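Local coordinates for protein-glutaminase (Chryseobacterium proteolyticum, PDB 2ZK9) that hydrolyses the side-chain amide of glutamine residues in proteins, deamidating them to glutamate and releasing ammonia, at residues Ser30-Thr34 with Asn160-Thr164; Arg36-Asp40 with Cys77-Ser81; His83-Val88 with Lys99-Ser105. One frame throughout, in Å; residues are numbered along the deposited sequence. Where two conformers were deposited one is given.

Contact 1 of 3, residues Ser30-Thr34 with Asn160-Thr164; sequences SPCIT and NCVLT
L163, on helix 157-165, is the central residue of this contact: its CA-CB bond points at loop 30-34, and its m, t side chain (chi1 -66°, chi2 175°) lies along the loop. L163 CD2 comes 3.4 Å from OG1 of T34 (chi1 p) and 4.3 Å from I33 CA, while L163 CB packs 3.8 Å from C32 O and 3.9 Å from P31 CB. Residues 160-164 are regular alpha helix, T164 N bonding to N160 O at 3.0 Å. The loop enters through a cis peptide between S30 and P31 and stays extended through P31, C32 and I33 (psi 144°, 156° and 124°), before psi drops to 47° at T34. P31 and T34 direct CB toward the helix, whereas C32 and I33 direct theirs away. The closest CA pair is P31-T164, 5.7 Å. P31, C-gamma endo, lays its ring over one helical turn: P31 CB is 3.5 Å from T164 OG1 (chi1 m), and P31 CG is 3.3 Å from N160 OD1. N160 sets out sideways and bends in through chi1 -72° and chi2 -47°; its OD1 is hydrogen-bonded by K48 of helix 42-55. Behind the loop, I33 (m, t) rests on K48 and R45 of that helix. The C23-C32 and C161-C183 disulfides tie each segment to other loops. This is plain loop-on-helix packing that docks the C-terminal helix on the region leading into helix 42-55. Across the segments there is no direct hydrogen bond; a water donating to C32 O and L163 O, 2.8 Å each, bridges them, so cohesion rests on apolar fit and one solvent link.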
loop_
_atom_site.group_PDB
_atom_site.type_symbol
_atom_site.label_atom_id
_atom_site.label_comp_id
_atom_site.label_asym_id
_atom_site.label_seq_id
_atom_site.Cartn_x
_atom_site.Cartn_y
_atom_site.Cartn_z
ATOM N N SER A 30 -17.577 -2.124 1.255
ATOM C CA SER A 30 -17.115 -3.418 0.805
ATOM C C SER A 30 -16.265 -3.348 -0.444
ATOM O O SER A 30 -16.675 -2.678 -1.389
ATOM C CB SER A 30 -18.344 -4.287 0.484
ATOM O OG SER A 30 -18.971 -4.628 1.736
ATOM N N PRO A 31 -15.166 -4.096 -0.504
ATOM C CA PRO A 31 -14.404 -4.707 0.571
ATOM C C PRO A 31 -13.564 -3.628 1.256
ATOM O O PRO A 31 -13.008 -2.746 0.612
ATOM C CB PRO A 31 -13.529 -5.708 -0.175
ATOM C CG PRO A 31 -13.233 -5.071 -1.460
ATOM C CD PRO A 31 -14.481 -4.216 -1.807
ATOM N N CYS A 32 -13.444 -3.775 2.549
ATOM C CA CYS A 32 -12.585 -2.884 3.308
ATOM C C CYS A 32 -11.124 -3.235 2.988
ATOM O O CYS A 32 -10.781 -4.324 2.577
ATOM C CB CYS A 32 -12.920 -2.982 4.793
ATOM S SG CYS A 32 -12.760 -4.576 5.527
ATOM N N ILE A 33 -10.233 -2.231 3.194
ATOM C CA ILE A 33 -8.825 -2.414 2.927
ATOM C C ILE A 33 -8.155 -2.986 4.193
ATOM O O ILE A 33 -8.253 -2.412 5.282
ATOM C CB ILE A 33 -8.139 -1.126 2.483
ATOM C CG1 ILE A 33 -8.871 -0.456 1.344
ATOM C CG2 ILE A 33 -6.708 -1.444 2.130
ATOM C CD1 ILE A 33 -8.309 0.886 0.922
ATOM N N THR A 34 -7.496 -4.125 4.030
ATOM C CA THR A 34 -7.035 -4.993 5.095
ATOM C C THR A 34 -5.700 -4.543 5.693
ATOM O O THR A 34 -4.786 -5.340 5.901
ATOM C CB THR A 34 -6.979 -6.408 4.522
ATOM O OG1 THR A 34 -6.203 -6.398 3.329
ATOM C CG2 THR A 34 -8.376 -6.958 4.211
ATOM N N ASN A 160 -10.123 -6.847 -5.417
ATOM C CA ASN A 160 -11.320 -6.954 -4.575
ATOM C C ASN A 160 -11.469 -8.365 -4.043
ATOM O O ASN A 160 -11.924 -8.556 -2.917
ATOM C CB ASN A 160 -12.546 -6.472 -5.347
ATOM C CG ASN A 160 -12.558 -4.995 -5.530
ATOM O OD1 ASN A 160 -12.328 -4.238 -4.559
ATOM N ND2 ASN A 160 -12.927 -4.529 -6.710
ATOM N N CYS A 161 -11.107 -9.369 -4.847
ATOM C CA CYS A 161 -11.205 -10.766 -4.410
ATOM C C CYS A 161 -10.270 -11.041 -3.259
ATOM O O CYS A 161 -10.647 -11.680 -2.248
ATOM C CB CYS A 161 -10.849 -11.705 -5.582
ATOM S SG CYS A 161 -11.383 -13.417 -5.340
ATOM N N VAL A 162 -9.023 -10.543 -3.348
ATOM C CA VAL A 162 -8.031 -10.771 -2.288
ATOM C C VAL A 162 -8.462 -10.035 -1.032
ATOM O O VAL A 162 -8.399 -10.593 0.066
ATOM C CB VAL A 162 -6.643 -10.377 -2.781
ATOM C CG1 VAL A 162 -5.660 -10.311 -1.636
ATOM C CG2 VAL A 162 -6.186 -11.324 -3.874
ATOM N N LEU A 163 -8.862 -8.778 -1.161
ATOM C CA LEU A 163 -9.317 -8.048 0.026
ATOM C C LEU A 163 -10.472 -8.780 0.719
ATOM O O LEU A 163 -10.497 -8.868 1.950
ATOM C CB LEU A 163 -9.718 -6.627 -0.312
ATOM C CG LEU A 163 -8.587 -5.695 -0.790
ATOM C CD1 LEU A 163 -9.184 -4.366 -1.203
ATOM C CD2 LEU A 163 -7.526 -5.539 0.282
ATOM N N THR A 164 -11.419 -9.315 -0.039
ATOM C CA THR A 164 -12.509 -10.043 0.556
ATOM C C THR A 164 -12.017 -11.287 1.266
ATOM O O THR A 164 -12.440 -11.573 2.403
ATOM C CB THR A 164 -13.579 -10.358 -0.494
ATOM O OG1 THR A 164 -14.127 -9.112 -0.930
ATOM C CG2 THR A 164 -14.682 -11.199 0.070
HETATM O O HOH W 1 -11.969 -6.770 3.010
#

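Contact 2 of 3, residues Arg36-Asp40 with Cys77-Ser81; sequences RYPVD and CVAWS
V78 sits at the apolar centre, its CA-CB bond aimed from strand 77-80 toward loop 36-40. In the m rotamer (chi1 -68°) it sets V78 CG1 4.1 Å from P38 CG, 4.0 Å from V39 CG2 and 4.0 Å from V39 CA. The V39-V78 pair has the closest CA atoms, 5.9 Å apart. P38 is C-gamma endo and points at the strand; V39 sends CB away from it, yet chi1 174° leaves CG2 within reach. The loop turns here: Y37 is open (-117°/85°), P38 (-82°/0°) and V39 (-57°/-43°) are helix-like, and D40 is extended again. C77, V78 and A79 are extended, in a strand paired antiparallel with strand 69-72, and the chain turns a corner at S81. Next outward is W80, whose sideways CB and chi angles of -66° and -35° bring the indole round to the loop, with W80 CZ2 4.2 Å from P38 CB. The polar edge follows. W80 NE1 donates to P38 O at 2.8 Å (N-H...O angle 147°), V39 O lies 3.6 Å from the same W80 NE1, also near the ring plane, and a water donates to V39 O at 2.8 Å and to A79 O at 2.9 Å. Beyond the contact, the indole stacks on H83, and C77 is held to C126 by a disulfide. The contact joins the two-stranded sheet to the turn just before helix 42-55, with a sodium ion about 5 Å from the W80 side chain. The indole N-H thus finds a proline carbonyl as acceptor within the buried contact, consistent with the ring lying edge-on to the turn.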
loop_
_atom_site.group_PDB
_atom_site.type_symbol
_atom_site.label_atom_id
_atom_site.label_comp_id
_atom_site.label_asym_id
_atom_site.label_seq_id
_atom_site.Cartn_x
_atom_site.Cartn_y
_atom_site.Cartn_z
ATOM N N ARG A 36 -4.897 -3.802 8.632
ATOM C CA ARG A 36 -4.592 -4.462 9.902
ATOM C C ARG A 36 -4.020 -5.858 9.748
ATOM O O ARG A 36 -3.658 -6.437 10.783
ATOM C CB ARG A 36 -5.872 -4.527 10.739
ATOM C CG ARG A 36 -6.992 -5.356 10.147
ATOM C CD ARG A 36 -8.236 -5.321 10.962
ATOM N NE ARG A 36 -9.264 -6.171 10.388
ATOM C CZ ARG A 36 -10.450 -6.395 10.894
ATOM N NH1 ARG A 36 -10.784 -5.789 12.026
ATOM N NH2 ARG A 36 -11.297 -7.174 10.263
ATOM N N TYR A 37 -3.971 -6.397 8.543
ATOM C CA TYR A 37 -3.430 -7.713 8.258
ATOM C C TYR A 37 -2.239 -7.577 7.341
ATOM O O TYR A 37 -2.347 -7.697 6.131
ATOM C CB TYR A 37 -4.502 -8.597 7.608
ATOM C CG TYR A 37 -4.042 -10.025 7.389
ATOM C CD1 TYR A 37 -3.626 -10.814 8.422
ATOM C CD2 TYR A 37 -4.067 -10.567 6.100
ATOM C CE1 TYR A 37 -3.221 -12.137 8.190
ATOM C CE2 TYR A 37 -3.665 -11.864 5.899
ATOM C CZ TYR A 37 -3.242 -12.663 6.907
ATOM O OH TYR A 37 -2.879 -13.966 6.640
ATOM N N PRO A 38 -1.052 -7.323 7.913
ATOM C CA PRO A 38 0.123 -7.073 7.084
ATOM C C PRO A 38 0.816 -8.299 6.553
ATOM O O PRO A 38 1.825 -8.144 5.848
ATOM C CB PRO A 38 1.050 -6.251 7.997
ATOM C CG PRO A 38 0.712 -6.816 9.333
ATOM C CD PRO A 38 -0.808 -6.965 9.323
ATOM N N VAL A 39 0.351 -9.497 6.846
ATOM C CA VAL A 39 1.027 -10.699 6.401
ATOM C C VAL A 39 1.176 -10.736 4.884
ATOM O O VAL A 39 2.230 -11.142 4.398
ATOM C CB VAL A 39 0.271 -11.940 6.908
ATOM C CG1 VAL A 39 0.840 -13.238 6.343
ATOM C CG2 VAL A 39 0.266 -12.024 8.436
ATOM N N ASP A 40 0.126 -10.366 4.149
ATOM C CA ASP A 40 0.183 -10.448 2.714
ATOM C C ASP A 40 -0.920 -9.544 2.176
ATOM O O ASP A 40 -1.634 -8.920 2.928
ATOM C CB ASP A 40 0.065 -11.892 2.254
ATOM C CG ASP A 40 0.785 -12.280 0.987
ATOM O OD1 ASP A 40 1.236 -13.433 0.897
ATOM O OD2 ASP A 40 0.872 -11.448 0.042
ATOM N N CYS A 77 5.402 -9.124 14.417
ATOM C CA CYS A 77 6.281 -8.979 13.277
ATOM C C CYS A 77 5.812 -9.796 12.116
ATOM O O CYS A 77 5.322 -10.928 12.273
ATOM C CB CYS A 77 7.693 -9.466 13.633
ATOM S SG CYS A 77 8.542 -8.537 14.868
ATOM N N VAL A 78 6.069 -9.234 10.915
ATOM C CA VAL A 78 5.942 -9.995 9.677
ATOM C C VAL A 78 7.259 -9.885 8.907
ATOM O O VAL A 78 8.051 -8.946 9.058
ATOM C CB VAL A 78 4.786 -9.483 8.801
ATOM C CG1 VAL A 78 3.465 -9.786 9.495
ATOM C CG2 VAL A 78 4.996 -8.011 8.449
ATOM N N ALA A 79 7.494 -10.880 8.076
ATOM C CA ALA A 79 8.636 -10.930 7.175
ATOM C C ALA A 79 8.094 -10.973 5.760
ATOM O O ALA A 79 7.138 -11.690 5.457
ATOM C CB ALA A 79 9.485 -12.136 7.459
ATOM N N TRP A 80 8.772 -10.225 4.894
ATOM C CA TRP A 80 8.399 -10.086 3.499
ATOM C C TRP A 80 9.603 -10.184 2.587
ATOM O O TRP A 80 10.686 -9.802 2.983
ATOM C CB TRP A 80 7.788 -8.719 3.331
ATOM C CG TRP A 80 6.515 -8.365 3.969
ATOM C CD1 TRP A 80 5.399 -9.133 4.215
ATOM C CD2 TRP A 80 6.246 -7.030 4.435
ATOM N NE1 TRP A 80 4.454 -8.330 4.800
ATOM C CE2 TRP A 80 4.936 -7.041 4.927
ATOM C CE3 TRP A 80 6.953 -5.815 4.450
ATOM C CZ2 TRP A 80 4.356 -5.901 5.431
ATOM C CZ3 TRP A 80 6.344 -4.686 4.950
ATOM C CH2 TRP A 80 5.056 -4.754 5.405
ATOM N N SER A 81 9.371 -10.601 1.334
ATOM C CA SER A 81 10.372 -10.490 0.296
ATOM C C SER A 81 10.200 -9.200 -0.486
ATOM O O SER A 81 11.172 -8.761 -1.150
ATOM C CB SER A 81 10.319 -11.676 -0.635
ATOM O OG SER A 81 9.060 -11.828 -1.235
HETATM O O HOH W 2 4.365 -12.392 5.654
#

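Contact 3 of 3, residues His83-Val88 with Lys99-Ser105; sequences HVAILV and KRIIDPS
K99 is the first residue of its segment, and exposed: K99 CA lies 3.1 Å from V88 O in a CA-H...O contact, and K99 CD is 3.8 Å from L87 CD2, the extended lysine chain running on to a salt bridge with E61. R100 faces V88 as a hydrogen-bonded antiparallel pair, with R100 N to V88 O 2.9 Å and V88 N to R100 O 2.8 Å; its guanidinium folds back (chi1 and chi2 both m) so that R100 NH1 donates to K99 O at 2.8 Å. I101 is in a non-hydrogen-bonded pair with L87, CA atoms 4.5 Å apart. Its m, m side chain puts I101 CD1 3.8 Å from L87 CD1 and I101 CG2 3.8 Å from A85 CB, while I101 CA is 3.2 Å from I86 O. Strands 82-91 and 97-102 form a beta hairpin within the mixed sheet; the axes of the short segments approach to 4.5 Å, their N-to-C directions 155° apart. I102 N donates to I86 O at 3.0 Å, but I102 O has no partner and sits 3.6 Å from A85 CB. On the face opposite I101, I102 CB meets I86 CG1 at 3.9 Å and I102 CD1 meets V88 CG2 at 4.0 Å, under cover of F15 and I18 from helix 8-19. D103 (chi1 t) accepts from H83 NE2 at D103 OD2, 2.8 Å away; with C42 of helix 42-55 touching H83, this is consistent with the Cys-His-Asp site of clan CA enzymes. W117 also donates to D103 OD2. S105 completes an Asx turn, S105 N and S105 OG reaching D103 OD1 at 3.0 and 2.7 Å.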
loop_
_atom_site.group_PDB
_atom_site.type_symbol
_atom_site.label_atom_id
_atom_site.label_comp_id
_atom_site.label_asym_id
_atom_site.label_seq_id
_atom_site.Cartn_x
_atom_site.Cartn_y
_atom_site.Cartn_z
ATOM N N HIS A 83 7.515 -5.334 -0.609
ATOM C CA HIS A 83 6.356 -4.600 -0.178
ATOM C C HIS A 83 6.072 -3.518 -1.225
ATOM O O HIS A 83 6.946 -3.148 -2.021
ATOM C CB HIS A 83 6.590 -4.007 1.234
ATOM C CG HIS A 83 5.350 -3.362 1.831
ATOM N ND1 HIS A 83 4.115 -3.931 1.708
ATOM C CD2 HIS A 83 5.225 -2.221 2.511
ATOM C CE1 HIS A 83 3.263 -3.141 2.319
ATOM N NE2 HIS A 83 3.906 -2.070 2.850
ATOM N N VAL A 84 4.859 -3.002 -1.239
ATOM C CA VAL A 84 4.433 -1.997 -2.173
ATOM C C VAL A 84 3.441 -1.073 -1.469
ATOM O O VAL A 84 2.648 -1.522 -0.641
ATOM C CB VAL A 84 3.832 -2.625 -3.463
ATOM C CG1 VAL A 84 2.662 -3.535 -3.185
ATOM C CG2 VAL A 84 3.461 -1.561 -4.471
ATOM N N ALA A 85 3.457 0.191 -1.859
ATOM C CA ALA A 85 2.469 1.161 -1.474
ATOM C C ALA A 85 2.373 2.218 -2.578
ATOM O O ALA A 85 3.075 2.172 -3.567
ATOM C CB ALA A 85 2.783 1.763 -0.105
ATOM N N ILE A 86 1.426 3.158 -2.396
ATOM C CA ILE A 86 1.269 4.228 -3.379
ATOM C C ILE A 86 2.175 5.386 -3.030
ATOM O O ILE A 86 2.348 5.746 -1.863
ATOM C CB ILE A 86 -0.213 4.661 -3.529
ATOM C CG1 ILE A 86 -0.843 5.236 -2.265
ATOM C CG2 ILE A 86 -1.014 3.522 -4.130
ATOM C CD1 ILE A 86 -2.123 5.978 -2.526
ATOM N N LEU A 87 2.756 5.975 -4.076
ATOM C CA LEU A 87 3.675 7.088 -4.015
ATOM C C LEU A 87 2.995 8.264 -4.726
ATOM O O LEU A 87 2.852 8.241 -5.954
ATOM C CB LEU A 87 5.014 6.727 -4.658
ATOM C CG LEU A 87 6.070 7.810 -4.624
ATOM C CD1 LEU A 87 6.558 8.065 -3.208
ATOM C CD2 LEU A 87 7.207 7.471 -5.553
ATOM N N VAL A 88 2.493 9.214 -3.948
ATOM C CA VAL A 88 1.648 10.295 -4.410
ATOM C C VAL A 88 2.463 11.568 -4.582
ATOM O O VAL A 88 3.273 11.931 -3.768
ATOM C CB VAL A 88 0.522 10.513 -3.381
ATOM C CG1 VAL A 88 -0.511 11.550 -3.857
ATOM C CG2 VAL A 88 -0.171 9.196 -3.090
ATOM N N LYS A 99 6.713 14.285 -3.066
ATOM C CA LYS A 99 6.102 12.953 -3.097
ATOM C C LYS A 99 6.038 12.418 -1.682
ATOM O O LYS A 99 6.951 12.618 -0.865
ATOM C CB LYS A 99 6.854 11.953 -3.956
ATOM C CG LYS A 99 7.028 12.369 -5.404
ATOM C CD LYS A 99 7.537 11.224 -6.263
ATOM C CE LYS A 99 7.807 11.655 -7.694
ATOM N NZ LYS A 99 8.349 10.521 -8.482
ATOM N N ARG A 100 4.994 11.645 -1.412
ATOM C CA ARG A 100 4.854 10.906 -0.153
ATOM C C ARG A 100 4.270 9.537 -0.421
ATOM O O ARG A 100 3.422 9.387 -1.301
ATOM C CB ARG A 100 3.950 11.618 0.831
ATOM C CG ARG A 100 4.419 12.949 1.357
ATOM C CD ARG A 100 5.553 12.827 2.321
ATOM N NE ARG A 100 5.934 14.155 2.880
ATOM C CZ ARG A 100 6.794 14.945 2.260
ATOM N NH1 ARG A 100 7.371 14.627 1.090
ATOM N NH2 ARG A 100 7.061 16.105 2.858
ATOM N N ILE A 101 4.669 8.564 0.386
ATOM C CA ILE A 101 3.986 7.308 0.454
ATOM C C ILE A 101 2.747 7.419 1.321
ATOM O O ILE A 101 2.767 8.070 2.365
ATOM C CB ILE A 101 4.922 6.225 1.063
ATOM C CG1 ILE A 101 6.116 5.935 0.169
ATOM C CG2 ILE A 101 4.160 4.971 1.438
ATOM C CD1 ILE A 101 5.817 5.061 -1.067
ATOM N N ILE A 102 1.658 6.762 0.870
ATOM C CA ILE A 102 0.513 6.491 1.736
ATOM C C ILE A 102 0.487 5.011 1.967
ATOM O O ILE A 102 0.385 4.206 1.022
ATOM C CB ILE A 102 -0.799 7.039 1.172
ATOM C CG1 ILE A 102 -0.732 8.588 1.114
ATOM C CG2 ILE A 102 -1.946 6.543 1.988
ATOM C CD1 ILE A 102 -1.945 9.262 0.512
ATOM N N ASP A 103 0.617 4.595 3.234
ATOM C CA ASP A 103 0.568 3.193 3.570
ATOM C C ASP A 103 0.110 3.039 5.031
ATOM O O ASP A 103 0.922 2.886 5.938
ATOM C CB ASP A 103 1.912 2.488 3.422
ATOM C CG ASP A 103 1.848 1.025 3.728
ATOM O OD1 ASP A 103 0.721 0.514 4.041
ATOM O OD2 ASP A 103 2.895 0.374 3.654
ATOM N N PRO A 104 -1.191 3.035 5.255
ATOM C CA PRO A 104 -1.717 2.839 6.622
ATOM C C PRO A 104 -1.427 1.514 7.251
ATOM O O PRO A 104 -1.702 1.363 8.447
ATOM C CB PRO A 104 -3.226 3.069 6.419
ATOM C CG PRO A 104 -3.340 3.982 5.261
ATOM C CD PRO A 104 -2.269 3.444 4.331
ATOM N N SER A 105 -0.914 0.530 6.540
ATOM C CA SER A 105 -0.463 -0.702 7.196
ATOM C C SER A 105 0.795 -0.492 8.048
ATOM O O SER A 105 1.027 -1.266 8.935
ATOM C CB SER A 105 -0.299 -1.875 6.238
ATOM O OG SER A 105 0.853 -1.790 5.379
#

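Overall arrangement
Helix 42-55 lies next to contacts 1 and 3, and contact 2 precedes it in the chain. Contact 1 packs the loop before it against helix 157-165; contact 2 meets the turn just ahead of its start; contact 3 sets H83 against C42 and R45. Along the chain, contacts 2 and 3 follow in series, both between the two halves of contact 1. Centres lie about 16 Å (1 and 2), 18 Å (1 and 3) and 15 Å (2 and 3) apart. Strand 77-80 is followed, after a corner at S81, by strand 82-91 of the mixed sheet, and W80 and H83 stack where contacts 2 and 3 adjoin, beside the sodium ion. The arrangement probably positions the putative catalytic cleft between helix and sheet, as in papain-like enzymes.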